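Local coordinates for rhamnogalacturonan endolyase YesW (Bacillus subtilis, PDB 2ZUX), which cleaves type I rhamnogalacturonan of plant cell walls by endo-type elimination, releasing oligosaccharides, and requires calcium or manganese for activity, at residues 419-424 with 473-478; 451-456 with 466-471; 508-513 with 532-537. One frame throughout, in Å; residues are numbered along the deposited sequence.

Interaction 1: residues 419-424 with 473-478. With CA (calcium ion), chain I.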
loop_
_atom_site.group_PDB
_atom_site.type_symbol
_atom_site.label_atom_id
_atom_site.label_comp_id
_atom_site.label_asym_id
_atom_site.label_seq_id
_atom_site.Cartn_x
_atom_site.Cartn_y
_atom_site.Cartn_z
ATOM N N ALA A 419 -10.884 -12.037 0.185
ATOM C CA ALA A 419 -10.343 -12.486 -1.104
ATOM C C ALA A 419 -11.268 -13.513 -1.725
ATOM O O ALA A 419 -11.867 -14.323 -1.019
ATOM C CB ALA A 419 -8.954 -13.080 -0.940
ATOM N N ASP A 420 -11.378 -13.482 -3.052
ATOM C CA ASP A 420 -12.106 -14.529 -3.757
ATOM C C ASP A 420 -11.223 -15.768 -3.800
ATOM O O ASP A 420 -10.299 -15.854 -4.624
ATOM C CB ASP A 420 -12.472 -14.101 -5.180
ATOM C CG ASP A 420 -13.387 -15.104 -5.861
ATOM O OD1 ASP A 420 -13.806 -16.075 -5.195
ATOM O OD2 ASP A 420 -13.703 -14.922 -7.057
ATOM N N ILE A 421 -11.504 -16.711 -2.902
ATOM C CA ILE A 421 -10.735 -17.952 -2.815
ATOM C C ILE A 421 -11.567 -19.189 -3.153
ATOM O O ILE A 421 -11.015 -20.278 -3.312
ATOM C CB ILE A 421 -10.076 -18.120 -1.423
ATOM C CG1 ILE A 421 -11.117 -18.366 -0.318
ATOM C CG2 ILE A 421 -9.205 -16.897 -1.109
ATOM C CD1 ILE A 421 -10.502 -18.659 1.032
ATOM N N ASP A 422 -12.880 -19.016 -3.269
ATOM C CA ASP A 422 -13.791 -20.133 -3.477
ATOM C C ASP A 422 -14.764 -19.743 -4.580
ATOM O O ASP A 422 -15.589 -18.860 -4.387
ATOM C CB ASP A 422 -14.531 -20.439 -2.169
ATOM C CG ASP A 422 -15.344 -21.720 -2.230
ATOM O OD1 ASP A 422 -15.771 -22.126 -3.337
ATOM O OD2 ASP A 422 -15.555 -22.306 -1.146
ATOM N N PRO A 423 -14.669 -20.385 -5.756
ATOM C CA PRO A 423 -15.522 -19.980 -6.873
ATOM C C PRO A 423 -16.967 -20.479 -6.750
ATOM O O PRO A 423 -17.814 -20.113 -7.571
ATOM C CB PRO A 423 -14.835 -20.625 -8.082
ATOM C CG PRO A 423 -14.206 -21.849 -7.533
ATOM C CD PRO A 423 -13.775 -21.499 -6.121
ATOM N N ARG A 424 -17.245 -21.290 -5.735
ATOM C CA ARG A 424 -18.599 -21.814 -5.540
ATOM C C ARG A 424 -19.508 -20.768 -4.906
ATOM O O ARG A 424 -20.730 -20.905 -4.925
ATOM C CB ARG A 424 -18.573 -23.084 -4.696
ATOM C CG ARG A 424 -17.681 -24.183 -5.254
ATOM C CD ARG A 424 -17.514 -25.308 -4.254
ATOM N NE ARG A 424 -16.955 -24.821 -2.996
ATOM C CZ ARG A 424 -16.916 -25.520 -1.869
ATOM N NH1 ARG A 424 -17.393 -26.761 -1.832
ATOM N NH2 ARG A 424 -16.401 -24.979 -0.771
ATOM N N ASP A 473 0.661 -18.778 -0.635
ATOM C CA ASP A 473 -0.124 -20.004 -0.550
ATOM C C ASP A 473 -1.366 -19.915 -1.428
ATOM O O ASP A 473 -1.811 -18.824 -1.792
ATOM C CB ASP A 473 -0.569 -20.256 0.901
ATOM C CG ASP A 473 0.591 -20.311 1.888
ATOM O OD1 ASP A 473 1.639 -20.921 1.579
ATOM O OD2 ASP A 473 0.446 -19.756 2.994
ATOM N N LYS A 474 -1.937 -21.068 -1.748
ATOM C CA LYS A 474 -3.214 -21.117 -2.438
ATOM C C LYS A 474 -4.187 -21.988 -1.660
ATOM O O LYS A 474 -3.824 -23.050 -1.144
ATOM C CB LYS A 474 -3.071 -21.626 -3.872
ATOM C CG LYS A 474 -4.309 -21.325 -4.732
ATOM C CD LYS A 474 -4.167 -21.824 -6.140
ATOM C CE LYS A 474 -5.449 -21.604 -6.903
ATOM N NZ LYS A 474 -5.677 -20.173 -7.221
ATOM N N TRP A 475 -5.421 -21.513 -1.568
ATOM C CA TRP A 475 -6.489 -22.229 -0.888
ATOM C C TRP A 475 -7.095 -23.292 -1.790
ATOM O O TRP A 475 -7.593 -22.995 -2.876
ATOM C CB TRP A 475 -7.555 -21.230 -0.459
ATOM C CG TRP A 475 -8.762 -21.778 0.257
ATOM C CD1 TRP A 475 -10.046 -21.768 -0.209
ATOM C CD2 TRP A 475 -8.816 -22.363 1.571
ATOM N NE1 TRP A 475 -10.896 -22.302 0.729
ATOM C CE2 TRP A 475 -10.169 -22.682 1.829
ATOM C CE3 TRP A 475 -7.856 -22.655 2.553
ATOM C CZ2 TRP A 475 -10.589 -23.273 3.022
ATOM C CZ3 TRP A 475 -8.283 -23.249 3.748
ATOM C CH2 TRP A 475 -9.640 -23.544 3.968
ATOM N N ASP A 476 -7.039 -24.537 -1.326
ATOM C CA ASP A 476 -7.706 -25.647 -1.993
ATOM C C ASP A 476 -9.129 -25.640 -1.448
ATOM O O ASP A 476 -9.381 -26.133 -0.346
ATOM C CB ASP A 476 -6.964 -26.951 -1.669
ATOM C CG ASP A 476 -7.643 -28.195 -2.234
ATOM O OD1 ASP A 476 -8.834 -28.153 -2.603
ATOM O OD2 ASP A 476 -6.964 -29.236 -2.285
ATOM N N TYR A 477 -10.050 -25.045 -2.206
ATOM C CA TYR A 477 -11.407 -24.799 -1.707
ATOM C C TYR A 477 -12.248 -26.069 -1.594
ATOM O O TYR A 477 -13.136 -26.148 -0.748
ATOM C CB TYR A 477 -12.135 -23.745 -2.550
ATOM C CG TYR A 477 -12.334 -24.133 -3.998
ATOM C CD1 TYR A 477 -13.468 -24.844 -4.401
ATOM C CD2 TYR A 477 -11.398 -23.777 -4.969
ATOM C CE1 TYR A 477 -13.659 -25.198 -5.732
ATOM C CE2 TYR A 477 -11.578 -24.133 -6.301
ATOM C CZ TYR A 477 -12.709 -24.846 -6.674
ATOM O OH TYR A 477 -12.902 -25.190 -7.992
ATOM N N GLN A 478 -11.962 -27.053 -2.441
ATOM C CA GLN A 478 -12.698 -28.318 -2.411
ATOM C C GLN A 478 -12.367 -29.111 -1.152
ATOM O O GLN A 478 -13.256 -29.689 -0.523
ATOM C CB GLN A 478 -12.403 -29.148 -3.661
ATOM C CG GLN A 478 -13.095 -28.628 -4.912
ATOM C CD GLN A 478 -12.490 -29.156 -6.199
ATOM O OE1 GLN A 478 -11.363 -29.658 -6.215
ATOM N NE2 GLN A 478 -13.234 -29.034 -7.291
HETATM CA CA CA I . -15.886 -16.515 -4.302
HETATM O O HOH W 1 -16.166 -16.183 -6.650
HETATM O O HOH W 2 -8.450 -20.777 -4.194
HETATM O O HOH W 3 -13.683 -22.932 0.641
#
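Tyr477 lays its ring against Pro423, and two residues earlier Trp475 takes the side chain of Ile421, so a calcium-binding loop is packed onto the end of strand 471-476 of a beta-propeller sheet and the residue just after it. The loop, which follows the strand 416-419, gives the ion Asp420 OD1 and Asp422 O, with Tyr425, Gly427 and Glu429 completing the protein ligands; the ion probably has a structural role. Pro423 and Tyr477 reach toward each other tip to tip. Pro423 CD stands above the middle of the phenol ring in a CH-pi contact, 3.3 Å from its centroid, while Pro423 CG lies over the CZ end. Tyr477 CG sits between its own backbone N and carbonyl carbon (chi1 62°), on the side of the loop; Tyr477 CB comes up to Ile421 O. At the other end, Ile421 CD1 rests over the five-membered ring of Trp475, displaced toward the rim, with CD1 of Trp475 the nearest atom at 3.4 Å. Gln466 and Leu436 also touch both of these side chains.

No direct hydrogen bond joins the two segments; water does it instead. One water donates both to Ile421 O and to Trp475 O, satisfying two backbone carbonyls at once. Another accepts from Trp475 NE1 and donates to Asp422 OD2. The same carboxylate is held side-on by Arg424, whose NE and NH2 approach OD1 and OD2 through their syn lone pairs, nearly in the guanidinium plane, and the Asp422 side chain crosses Tyr477 at about a right angle. This salt bridge fixes the rotation of Asp422. Its OD1 also closes an Asx turn, accepting from the backbone N of Arg424 at 2.9 Å on the anti side, 28° out of the carboxylate plane.

Interaction 2: residues 451-456 with 466-471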
loop_
_atom_site.group_PDB
_atom_site.type_symbol
_atom_site.label_atom_id
_atom_site.label_comp_id
_atom_site.label_asym_id
_atom_site.label_seq_id
_atom_site.Cartn_x
_atom_site.Cartn_y
_atom_site.Cartn_z
ATOM N N SER A 451 -3.271 -18.493 6.666
ATOM C CA SER A 451 -2.853 -17.133 6.986
ATOM C C SER A 451 -4.056 -16.212 6.936
ATOM O O SER A 451 -5.044 -16.504 6.254
ATOM C CB SER A 451 -1.782 -16.632 6.020
ATOM O OG SER A 451 -2.255 -16.537 4.684
ATOM N N THR A 452 -3.958 -15.108 7.668
ATOM C CA THR A 452 -4.961 -14.054 7.658
ATOM C C THR A 452 -4.215 -12.723 7.640
ATOM O O THR A 452 -4.223 -11.959 8.613
ATOM C CB THR A 452 -5.917 -14.176 8.864
ATOM O OG1 THR A 452 -6.346 -15.538 8.966
ATOM C CG2 THR A 452 -7.149 -13.293 8.689
ATOM N N ASN A 453 -3.551 -12.471 6.515
ATOM C CA ASN A 453 -2.633 -11.348 6.398
ATOM C C ASN A 453 -2.875 -10.609 5.080
ATOM O O ASN A 453 -3.660 -9.671 5.052
ATOM C CB ASN A 453 -1.175 -11.819 6.554
ATOM C CG ASN A 453 -0.206 -10.670 6.657
ATOM O OD1 ASN A 453 -0.612 -9.512 6.750
ATOM N ND2 ASN A 453 1.082 -10.980 6.671
ATOM N N PHE A 454 -2.233 -11.042 3.996
ATOM C CA PHE A 454 -2.418 -10.424 2.684
ATOM C C PHE A 454 -3.099 -11.405 1.733
ATOM O O PHE A 454 -2.987 -12.628 1.877
ATOM C CB PHE A 454 -1.059 -10.042 2.067
ATOM C CG PHE A 454 -0.532 -8.664 2.451
ATOM C CD1 PHE A 454 -0.687 -8.133 3.736
ATOM C CD2 PHE A 454 0.193 -7.937 1.517
ATOM C CE1 PHE A 454 -0.153 -6.877 4.059
ATOM C CE2 PHE A 454 0.718 -6.690 1.826
ATOM C CZ PHE A 454 0.543 -6.159 3.098
ATOM N N GLY A 455 -3.793 -10.846 0.747
ATOM C CA GLY A 455 -4.194 -11.571 -0.448
ATOM C C GLY A 455 -3.362 -11.027 -1.590
ATOM O O GLY A 455 -3.044 -9.833 -1.609
ATOM N N ILE A 456 -2.980 -11.919 -2.507
ATOM C CA ILE A 456 -2.152 -11.557 -3.654
ATOM C C ILE A 456 -2.601 -12.292 -4.919
ATOM O O ILE A 456 -2.895 -13.500 -4.872
ATOM C CB ILE A 456 -0.655 -11.854 -3.377
ATOM C CG1 ILE A 456 0.206 -11.342 -4.526
ATOM C CG2 ILE A 456 -0.427 -13.353 -3.100
ATOM C CD1 ILE A 456 1.688 -11.456 -4.282
ATOM N N GLN A 466 -2.840 -16.204 -1.227
ATOM C CA GLN A 466 -2.579 -15.628 0.092
ATOM C C GLN A 466 -1.092 -15.389 0.270
ATOM O O GLN A 466 -0.269 -16.159 -0.233
ATOM C CB GLN A 466 -3.086 -16.546 1.207
ATOM C CG GLN A 466 -4.610 -16.670 1.289
ATOM C CD GLN A 466 -5.172 -17.615 0.223
ATOM O OE1 GLN A 466 -4.719 -18.752 0.093
ATOM N NE2 GLN A 466 -6.109 -17.125 -0.575
ATOM N N LEU A 467 -0.735 -14.325 0.979
ATOM C CA LEU A 467 0.666 -14.051 1.288
ATOM C C LEU A 467 0.825 -13.814 2.781
ATOM O O LEU A 467 0.013 -13.136 3.414
ATOM C CB LEU A 467 1.171 -12.851 0.480
ATOM C CG LEU A 467 2.628 -12.419 0.700
ATOM C CD1 LEU A 467 3.170 -11.798 -0.568
ATOM C CD2 LEU A 467 2.794 -11.454 1.874
ATOM N N ASP A 468 1.877 -14.394 3.347
ATOM C CA ASP A 468 2.210 -14.214 4.759
ATOM C C ASP A 468 3.683 -14.558 4.902
ATOM O O ASP A 468 4.170 -15.492 4.243
ATOM C CB ASP A 468 1.365 -15.158 5.620
ATOM C CG ASP A 468 1.356 -14.790 7.097
ATOM O OD1 ASP A 468 1.688 -13.651 7.466
ATOM O OD2 ASP A 468 0.967 -15.663 7.903
ATOM N N SER A 469 4.402 -13.804 5.733
ATOM C CA SER A 469 5.829 -14.050 5.910
ATOM C C SER A 469 6.507 -14.070 4.530
ATOM O O SER A 469 6.232 -13.196 3.705
ATOM C CB SER A 469 6.042 -15.345 6.693
ATOM O OG SER A 469 7.413 -15.507 7.037
ATOM N N ASN A 470 7.371 -15.053 4.267
ATOM C CA ASN A 470 8.013 -15.171 2.957
ATOM C C ASN A 470 7.338 -16.228 2.084
ATOM O O ASN A 470 7.996 -16.901 1.286
ATOM C CB ASN A 470 9.515 -15.455 3.107
ATOM C CG ASN A 470 9.806 -16.844 3.656
ATOM O OD1 ASN A 470 8.994 -17.431 4.372
ATOM N ND2 ASN A 470 10.987 -17.374 3.323
ATOM N N ARG A 471 6.020 -16.354 2.227
ATOM C CA ARG A 471 5.273 -17.412 1.552
ATOM C C ARG A 471 4.088 -16.886 0.749
ATOM O O ARG A 471 3.405 -15.937 1.176
ATOM C CB ARG A 471 4.761 -18.429 2.572
ATOM C CG ARG A 471 5.860 -19.226 3.265
ATOM C CD ARG A 471 5.320 -20.159 4.349
ATOM N NE ARG A 471 4.509 -19.472 5.356
ATOM C CZ ARG A 471 4.963 -18.955 6.494
ATOM N NH1 ARG A 471 6.251 -19.018 6.812
ATOM N NH2 ARG A 471 4.113 -18.361 7.321
HETATM O O HOH W 4 -1.575 -14.641 9.117
#
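Asn453 and Asp468 meet across the contact through a single side-chain hydrogen bond, in which Asn453 ND2 donates to Asp468 OD1 over 2.9 Å. The two flat groups stand nearly perpendicular, and the amide nitrogen comes to the anti side of OD1, 32° out of the carboxylate plane. The other oxygen, Asp468 OD2, accepts a hydrogen bond from a water that in turn accepts from Thr452 N, so both carboxylate oxygens serve the 451-456 segment. Ser451 CB packs against Asp468 CB and OD2, each 3.5 Å away, and Ser451 OG lies beside Gln466 CB. The backbone follows the pattern of an antiparallel beta hairpin, with Phe454 and Leu467 as its hydrogen-bonded pair: Phe454 N donates to Leu467 O at 3.1 Å, and Leu467 N returns a straighter bond to Phe454 O at 3.0 Å. That second donor lies well above the carbonyl plane. Gly455 and Gln466 form the adjoining non-hydrogen-bonded pair, and Gly455 O is taken by Gln504 NE2. On the face carrying Leu467, its CB touches Phe454 CB and Ile456 CG2, and Val515 also packs on Leu467 and Ile456. Past the strand, Asp468 N and O are both used by Arg471 in a type II' turn. Outside the hairpin, Ser451 O accepts from Trp431 NE1, and Thr452 O accepts from NH1 of the substrate-binding residue Arg415.

Interaction 3: residues 508-513 with 532-537. With CA (calcium ion), chain E.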
loop_
_atom_site.group_PDB
_atom_site.type_symbol
_atom_site.label_atom_id
_atom_site.label_comp_id
_atom_site.label_asym_id
_atom_site.label_seq_id
_atom_site.Cartn_x
_atom_site.Cartn_y
_atom_site.Cartn_z
ATOM N N LEU A 508 5.488 -4.163 -12.152
ATOM C CA LEU A 508 6.021 -4.429 -13.495
ATOM C C LEU A 508 5.283 -5.618 -14.092
ATOM O O LEU A 508 4.539 -6.301 -13.398
ATOM C CB LEU A 508 7.534 -4.669 -13.482
ATOM C CG LEU A 508 8.140 -5.630 -12.476
ATOM C CD1 LEU A 508 8.031 -7.069 -12.943
ATOM C CD2 LEU A 508 9.614 -5.260 -12.225
ATOM N N GLY A 509 5.464 -5.848 -15.386
ATOM C CA GLY A 509 4.843 -6.993 -16.035
ATOM C C GLY A 509 3.335 -6.868 -16.121
ATOM O O GLY A 509 2.792 -5.758 -16.074
ATOM N N ASP A 510 2.673 -8.017 -16.237
ATOM C CA ASP A 510 1.218 -8.053 -16.356
ATOM C C ASP A 510 0.525 -7.880 -15.009
ATOM O O ASP A 510 1.164 -7.550 -14.009
ATOM C CB ASP A 510 0.742 -9.312 -17.113
ATOM C CG ASP A 510 0.899 -10.607 -16.313
ATOM O OD1 ASP A 510 1.095 -10.581 -15.073
ATOM O OD2 ASP A 510 0.766 -11.682 -16.943
ATOM N N TRP A 511 -0.780 -8.109 -14.991
ATOM C CA TRP A 511 -1.626 -7.721 -13.867
ATOM C C TRP A 511 -1.336 -8.411 -12.538
ATOM O O TRP A 511 -1.799 -7.932 -11.500
ATOM C CB TRP A 511 -3.098 -7.897 -14.235
ATOM C CG TRP A 511 -3.503 -9.317 -14.492
ATOM C CD1 TRP A 511 -3.376 -10.001 -15.668
ATOM C CD2 TRP A 511 -4.117 -10.226 -13.563
ATOM N NE1 TRP A 511 -3.866 -11.282 -15.526
ATOM C CE2 TRP A 511 -4.317 -11.451 -14.243
ATOM C CE3 TRP A 511 -4.507 -10.128 -12.217
ATOM C CZ2 TRP A 511 -4.904 -12.565 -13.629
ATOM C CZ3 TRP A 511 -5.094 -11.243 -11.611
ATOM C CH2 TRP A 511 -5.280 -12.442 -12.317
ATOM N N ARG A 512 -0.590 -9.515 -12.539
ATOM C CA ARG A 512 -0.282 -10.149 -11.262
ATOM C C ARG A 512 0.605 -9.237 -10.416
ATOM O O ARG A 512 1.315 -8.376 -10.938
ATOM C CB ARG A 512 0.339 -11.532 -11.445
ATOM C CG ARG A 512 -0.688 -12.660 -11.620
ATOM C CD ARG A 512 -1.321 -12.696 -13.016
ATOM N NE ARG A 512 -0.348 -12.876 -14.097
ATOM C CZ ARG A 512 0.190 -14.043 -14.444
ATOM N NH1 ARG A 512 1.054 -14.091 -15.445
ATOM N NH2 ARG A 512 -0.126 -15.156 -13.794
ATOM N N GLU A 513 0.541 -9.416 -9.101
ATOM C CA GLU A 513 1.271 -8.559 -8.186
ATOM C C GLU A 513 2.680 -9.078 -7.919
ATOM O O GLU A 513 2.879 -10.266 -7.738
ATOM C CB GLU A 513 0.489 -8.447 -6.884
ATOM C CG GLU A 513 -0.911 -7.898 -7.077
ATOM C CD GLU A 513 -1.682 -7.815 -5.784
ATOM O OE1 GLU A 513 -2.360 -8.808 -5.452
ATOM O OE2 GLU A 513 -1.580 -6.768 -5.102
ATOM N N ILE A 532 4.059 -17.763 -13.790
ATOM C CA ILE A 532 2.935 -18.653 -14.074
ATOM C C ILE A 532 2.110 -18.025 -15.198
ATOM O O ILE A 532 1.619 -16.901 -15.054
ATOM C CB ILE A 532 2.066 -18.880 -12.823
ATOM C CG1 ILE A 532 2.891 -19.548 -11.721
ATOM C CG2 ILE A 532 0.846 -19.744 -13.168
ATOM C CD1 ILE A 532 2.293 -19.435 -10.318
ATOM N N PRO A 533 1.969 -18.730 -16.338
ATOM C CA PRO A 533 1.187 -18.169 -17.437
ATOM C C PRO A 533 -0.275 -17.933 -17.081
ATOM O O PRO A 533 -0.852 -18.656 -16.268
ATOM C CB PRO A 533 1.305 -19.231 -18.538
ATOM C CG PRO A 533 2.533 -20.014 -18.184
ATOM C CD PRO A 533 2.555 -20.038 -16.693
ATOM N N THR A 534 -0.855 -16.914 -17.699
ATOM C CA THR A 534 -2.274 -16.622 -17.542
ATOM C C THR A 534 -2.948 -16.442 -18.896
ATOM O O THR A 534 -2.326 -15.976 -19.852
ATOM C CB THR A 534 -2.521 -15.381 -16.645
ATOM O OG1 THR A 534 -3.933 -15.221 -16.435
ATOM C CG2 THR A 534 -1.957 -14.105 -17.258
ATOM N N GLU A 535 -4.219 -16.823 -18.973
ATOM C CA GLU A 535 -5.029 -16.547 -20.155
ATOM C C GLU A 535 -5.699 -15.175 -20.068
ATOM O O GLU A 535 -6.367 -14.748 -21.011
ATOM C CB GLU A 535 -6.103 -17.630 -20.336
ATOM C CG GLU A 535 -7.210 -17.579 -19.283
ATOM C CD GLU A 535 -8.157 -18.764 -19.339
ATOM O OE1 GLU A 535 -8.665 -19.076 -20.436
ATOM O OE2 GLU A 535 -8.400 -19.372 -18.272
ATOM N N HIS A 536 -5.529 -14.493 -18.936
ATOM C CA HIS A 536 -6.248 -13.249 -18.669
ATOM C C HIS A 536 -5.392 -12.013 -18.822
ATOM O O HIS A 536 -4.245 -11.965 -18.365
ATOM C CB HIS A 536 -6.830 -13.255 -17.258
ATOM C CG HIS A 536 -7.740 -14.405 -16.994
ATOM N ND1 HIS A 536 -9.001 -14.496 -17.546
ATOM C CD2 HIS A 536 -7.564 -15.529 -16.263
ATOM C CE1 HIS A 536 -9.567 -15.622 -17.149
ATOM N NE2 HIS A 536 -8.715 -16.269 -16.375
ATOM N N ARG A 537 -5.990 -11.011 -19.451
ATOM C CA ARG A 537 -5.422 -9.688 -19.548
ATOM C C ARG A 537 -6.271 -8.721 -18.729
ATOM O O ARG A 537 -7.493 -8.666 -18.893
ATOM C CB ARG A 537 -5.416 -9.247 -21.011
ATOM C CG ARG A 537 -4.873 -7.863 -21.212
ATOM C CD ARG A 537 -4.659 -7.593 -22.685
ATOM N NE ARG A 537 -5.853 -7.111 -23.375
ATOM C CZ ARG A 537 -5.844 -6.705 -24.642
ATOM N NH1 ARG A 537 -4.719 -6.761 -25.344
ATOM N NH2 ARG A 537 -6.956 -6.250 -25.209
HETATM CA CA CA E . 2.854 -7.466 -12.385
HETATM O O HOH W 5 -1.369 -11.299 -19.058
HETATM O O HOH W 6 3.074 -9.623 -13.509
#
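Two nitrogens of Arg512 converge on one backbone oxygen: NH1 and NH2 both donate to Ile532 O, at 2.9 and 2.8 Å, end-on and with the oxygen close to the guanidinium plane. The same group turns its NE and NH1 side-on to Asp510, NE to OD1 and NH1 to OD2, in a salt bridge. The chain is bent at chi2 (76°), which puts CD over the centre of the Trp511 ring, and again at chi3, which turns NE toward Asp510. Thr534 meets it tip to tip, its CG2 methyl 3.4 Å above the middle of the guanidinium face. This loop, between the propeller strands 503-505 and 514-519, is a calcium site in which Leu508 O, Asp510 O and Arg512 O bind the ion together with Asp506, Glu514 and a water. That water also donates to Asp510 OD1, which further accepts from Arg512 N in an Asx turn. An alanine in place of Arg512 would probably leave Ile532 O without its two donors and the Asp510 carboxylate without its cationic mate. Trp511 NE1 donates to His536 O at 2.9 Å, from well above the carbonyl plane, while the Trp511 and His536 side chains lie side by side. A bridging water donates to both His536 O and Asp510 OD2. Within the 532-537 segment, Thr534 OG1 takes His536 N in an ST turn and is also hydrogen-bonded to Gly460 O.

In the fold
Interactions 1 and 2 share the four-stranded sheet of the propeller in which the strands 454-456, 465-468, 471-476 and 481-487 follow in order; their centres are about 14 Å apart, and interaction 2 is nested in the loop closed by interaction 1. Interaction 3 comes later in the chain, its centre about 19 Å from the centres of both, and joins two loops of another sheet, where the strand 91-95 pairs with 524-528. Each calcium-loop contact touches interaction 2: interaction 1 through Gln466, whose O is probably hydrogen-bonded to Asp473 N, and interaction 3 through Glu513, which packs on Ile456. Interaction 1 thereby packs the loop after strand 416-419 onto the sheet of the hairpin.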